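Local atomic coordinates of uncharacterized protein AF_0060 (Archaeoglobus fulgidus DSM 4304, PDB entry 2P06), a protein that is of unknown function but belongs to the MazG-like family and binds a magnesium ion, consistent with hydrolysis of nucleoside triphosphates to monophosphate and pyrophosphate. Residues Trp81-Leu84 with Arg85-Leu88. Residues are numbered along the deposited sequence; the frame is centred on the assembly and turned at random.
With MG (magnesium ion), chain E.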
ATOM      1  N   TRP B  81      26.929 -11.634  -3.081  1.00 41.76           N
ATOM      2  CA  TRP B  81      25.567 -11.466  -2.554  1.00 42.22           C
ATOM      3  C   TRP B  81      25.368 -10.136  -1.806  1.00 42.29           C
ATOM      4  O   TRP B  81      24.248  -9.600  -1.765  1.00 42.67           O
ATOM      5  CB  TRP B  81      25.177 -12.653  -1.666  1.00 42.79           C
ATOM      6  CG  TRP B  81      25.502 -13.995  -2.279  1.00 43.38           C
ATOM      7  CD1 TRP B  81      26.314 -14.961  -1.751  1.00 44.17           C
ATOM      8  CD2 TRP B  81      25.028 -14.514  -3.531  1.00 44.15           C
ATOM      9  NE1 TRP B  81      26.370 -16.051  -2.593  1.00 44.37           N
ATOM     10  CE2 TRP B  81      25.593 -15.798  -3.695  1.00 44.30           C
ATOM     11  CE3 TRP B  81      24.181 -14.021  -4.530  1.00 44.74           C
ATOM     12  CZ2 TRP B  81      25.337 -16.594  -4.820  1.00 43.80           C
ATOM     13  CZ3 TRP B  81      23.923 -14.822  -5.646  1.00 44.10           C
ATOM     14  CH2 TRP B  81      24.500 -16.088  -5.778  1.00 43.57           C
ATOM     15  N   GLU B  82      26.450  -9.613  -1.230  1.00 42.07           N
ATOM     16  CA  GLU B  82      26.448  -8.289  -0.595  1.00 41.94           C
ATOM     17  C   GLU B  82      26.089  -7.213  -1.618  1.00 41.43           C
ATOM     18  O   GLU B  82      25.106  -6.448  -1.450  1.00 42.13           O
ATOM     19  CB  GLU B  82      27.829  -7.996   0.016  1.00 42.07           C
ATOM     20  CG  GLU B  82      27.962  -6.625   0.705  1.00 42.26           C
ATOM     21  CD  GLU B  82      29.335  -6.399   1.326  1.00 42.25           C
ATOM     22  OE1 GLU B  82      30.199  -7.301   1.249  1.00 42.65           O
ATOM     23  OE2 GLU B  82      29.555  -5.309   1.897  1.00 42.91           O
ATOM     24  N   ASN B  83      26.873  -7.169  -2.693  1.00 40.26           N
ATOM     25  CA  ASN B  83      26.625  -6.212  -3.769  1.00 39.14           C
ATOM     26  C   ASN B  83      25.329  -6.535  -4.546  1.00 38.09           C
ATOM     27  O   ASN B  83      24.764  -5.653  -5.170  1.00 38.34           O
ATOM     28  CB  ASN B  83      27.843  -6.115  -4.716  1.00 39.58           C
ATOM     29  CG  ASN B  83      28.245  -4.665  -5.038  1.00 41.28           C
ATOM     30  OD1 ASN B  83      27.451  -3.720  -4.907  1.00 44.51           O
ATOM     31  ND2 ASN B  83      29.494  -4.489  -5.455  1.00 42.89           N
ATOM     32  N   LEU B  84      24.850  -7.776  -4.494  1.00 36.83           N
ATOM     33  CA  LEU B  84      23.597  -8.124  -5.161  1.00 36.17           C
ATOM     34  C   LEU B  84      22.417  -7.261  -4.659  1.00 34.78           C
ATOM     35  O   LEU B  84      21.630  -6.782  -5.451  1.00 34.17           O
ATOM     36  CB  LEU B  84      23.266  -9.598  -4.969  1.00 36.26           C
ATOM     37  CG  LEU B  84      21.941 -10.073  -5.570  1.00 36.92           C
ATOM     38  CD1 LEU B  84      21.826  -9.771  -7.053  1.00 39.28           C
ATOM     39  CD2 LEU B  84      21.813 -11.549  -5.323  1.00 37.12           C
ATOM     40  N   ARG B  85      22.314  -7.070  -3.346  1.00 33.42           N
ATOM     41  CA  ARG B  85      21.245  -6.241  -2.781  1.00 32.50           C
ATOM     42  C   ARG B  85      21.222  -4.848  -3.409  1.00 30.85           C
ATOM     43  O   ARG B  85      20.159  -4.370  -3.788  1.00 31.41           O
ATOM     44  CB  ARG B  85      21.366  -6.140  -1.267  1.00 32.45           C
ATOM     45  CG  ARG B  85      20.932  -7.423  -0.537  1.00 33.01           C
ATOM     46  CD  ARG B  85      21.407  -7.433   0.915  1.00 32.44           C
ATOM     47  NE  ARG B  85      20.490  -6.707   1.773  1.00 33.47           N
ATOM     48  CZ  ARG B  85      20.756  -5.572   2.430  1.00 34.48           C
ATOM     49  NH1 ARG B  85      21.955  -4.989   2.354  1.00 35.07           N
ATOM     50  NH2 ARG B  85      19.813  -5.022   3.199  1.00 33.11           N
ATOM     51  N   ASP B  86      22.377  -4.209  -3.533  1.00 28.86           N
ATOM     52  CA  ASP B  86      22.443  -2.908  -4.222  1.00 28.08           C
ATOM     53  C   ASP B  86      22.001  -2.985  -5.686  1.00 26.15           C
ATOM     54  O   ASP B  86      21.277  -2.103  -6.152  1.00 24.49           O
ATOM     55  CB  ASP B  86      23.836  -2.273  -4.117  1.00 28.32           C
ATOM     56  CG  ASP B  86      24.046  -1.522  -2.804  1.00 30.54           C
ATOM     57  OD1 ASP B  86      23.066  -1.247  -2.074  1.00 33.90           O
ATOM     58  OD2 ASP B  86      25.211  -1.200  -2.501  1.00 35.72           O
ATOM     59  N   GLU B  87      22.401  -4.043  -6.396  1.00 24.25           N
ATOM     60  CA  GLU B  87      22.038  -4.170  -7.809  1.00 24.23           C
ATOM     61  C   GLU B  87      20.541  -4.375  -7.980  1.00 23.29           C
ATOM     62  O   GLU B  87      19.979  -3.927  -8.971  1.00 23.15           O
ATOM     63  CB  GLU B  87      22.804  -5.292  -8.526  1.00 24.60           C
ATOM     64  CG  GLU B  87      24.340  -5.237  -8.417  1.00 26.84           C
ATOM     65  CD  GLU B  87      24.964  -3.956  -8.967  1.00 30.91           C
ATOM     66  OE1 GLU B  87      24.311  -3.188  -9.716  1.00 31.91           O
ATOM     67  OE2 GLU B  87      26.153  -3.726  -8.655  1.00 35.52           O
ATOM     68  N   LEU B  88      19.889  -5.017  -7.006  1.00 21.53           N
ATOM     69  CA  LEU B  88      18.428  -5.156  -7.033  1.00 21.15           C
ATOM     70  C   LEU B  88      17.715  -3.809  -6.893  1.00 20.48           C
ATOM     71  O   LEU B  88      16.719  -3.559  -7.566  1.00 19.60           O
ATOM     72  CB  LEU B  88      17.967  -6.134  -5.931  1.00 20.91           C
ATOM     73  CG  LEU B  88      18.417  -7.591  -6.097  1.00 18.76           C
ATOM     74  CD1 LEU B  88      18.322  -8.349  -4.757  1.00 16.69           C
ATOM     75  CD2 LEU B  88      17.626  -8.286  -7.205  1.00 16.86           C
TER
HETATM   76 MG    MG E 101      23.974  -1.366 -10.893  1.00 11.80          MG
HETATM   77  O   HOH W   1      22.265  -3.154 -11.009  1.00 42.18           O
HETATM   78  O   HOH W   2      25.222   0.234 -10.490  1.00 68.94           O
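E87 reaches back over N83, one helical turn earlier, and its side chain can be followed outward to a magnesium ion. E87 CB lies 3.6 Å from L84 O. E87 CG then sits over the carbonyl oxygen of N83, with E87 CG and N83 O 3.3 Å apart, because chi1 of -54° leaves it beside the backbone N. A bend about the CB-CG bond (chi2 -59°) turns the carboxylate toward the metal, where E87 OE1 coordinates the magnesium ion at 2.2 Å. The other oxygen, E87 OE2, is 3.9 Å from the ion, so E87 is a one-oxygen ligand. E87 OE2 and N83 OD1 are 4.0 Å apart and not hydrogen-bonded, their carboxylate and amide planes turned 43° from each other. Two waters and E68, E71 and D90 complete six coordinating atoms. One of these waters also donates to the backbone oxygen of E87, tying main chain and side chain of the residue to the same metal shell. Four acidic residues from two neighbouring helices, 58-77 and 81-103, thus hold the magnesium ion, as in MazG-type all-alpha NTP pyrophosphohydrolases and consistent with that family's chemistry. In the backbone, E87 N donates to N83 O at 3.1 Å and L88 N to L84 O at 2.9 Å, both helical i to i+4 bonds, while R85 N makes a weak bond to E82 O. On the buried side, L84 CG comes within 4.1 Å of L88 CD1. Both leucines pack on L72 of helix 58-77, while L102 and L65 of the second subunit meet L84 and L88 respectively. At the start of the helix, L84 CD2 lies at the edge of the W81 ring, in its plane. R85 NE is hydrogen-bonded to S103 OG of the second subunit.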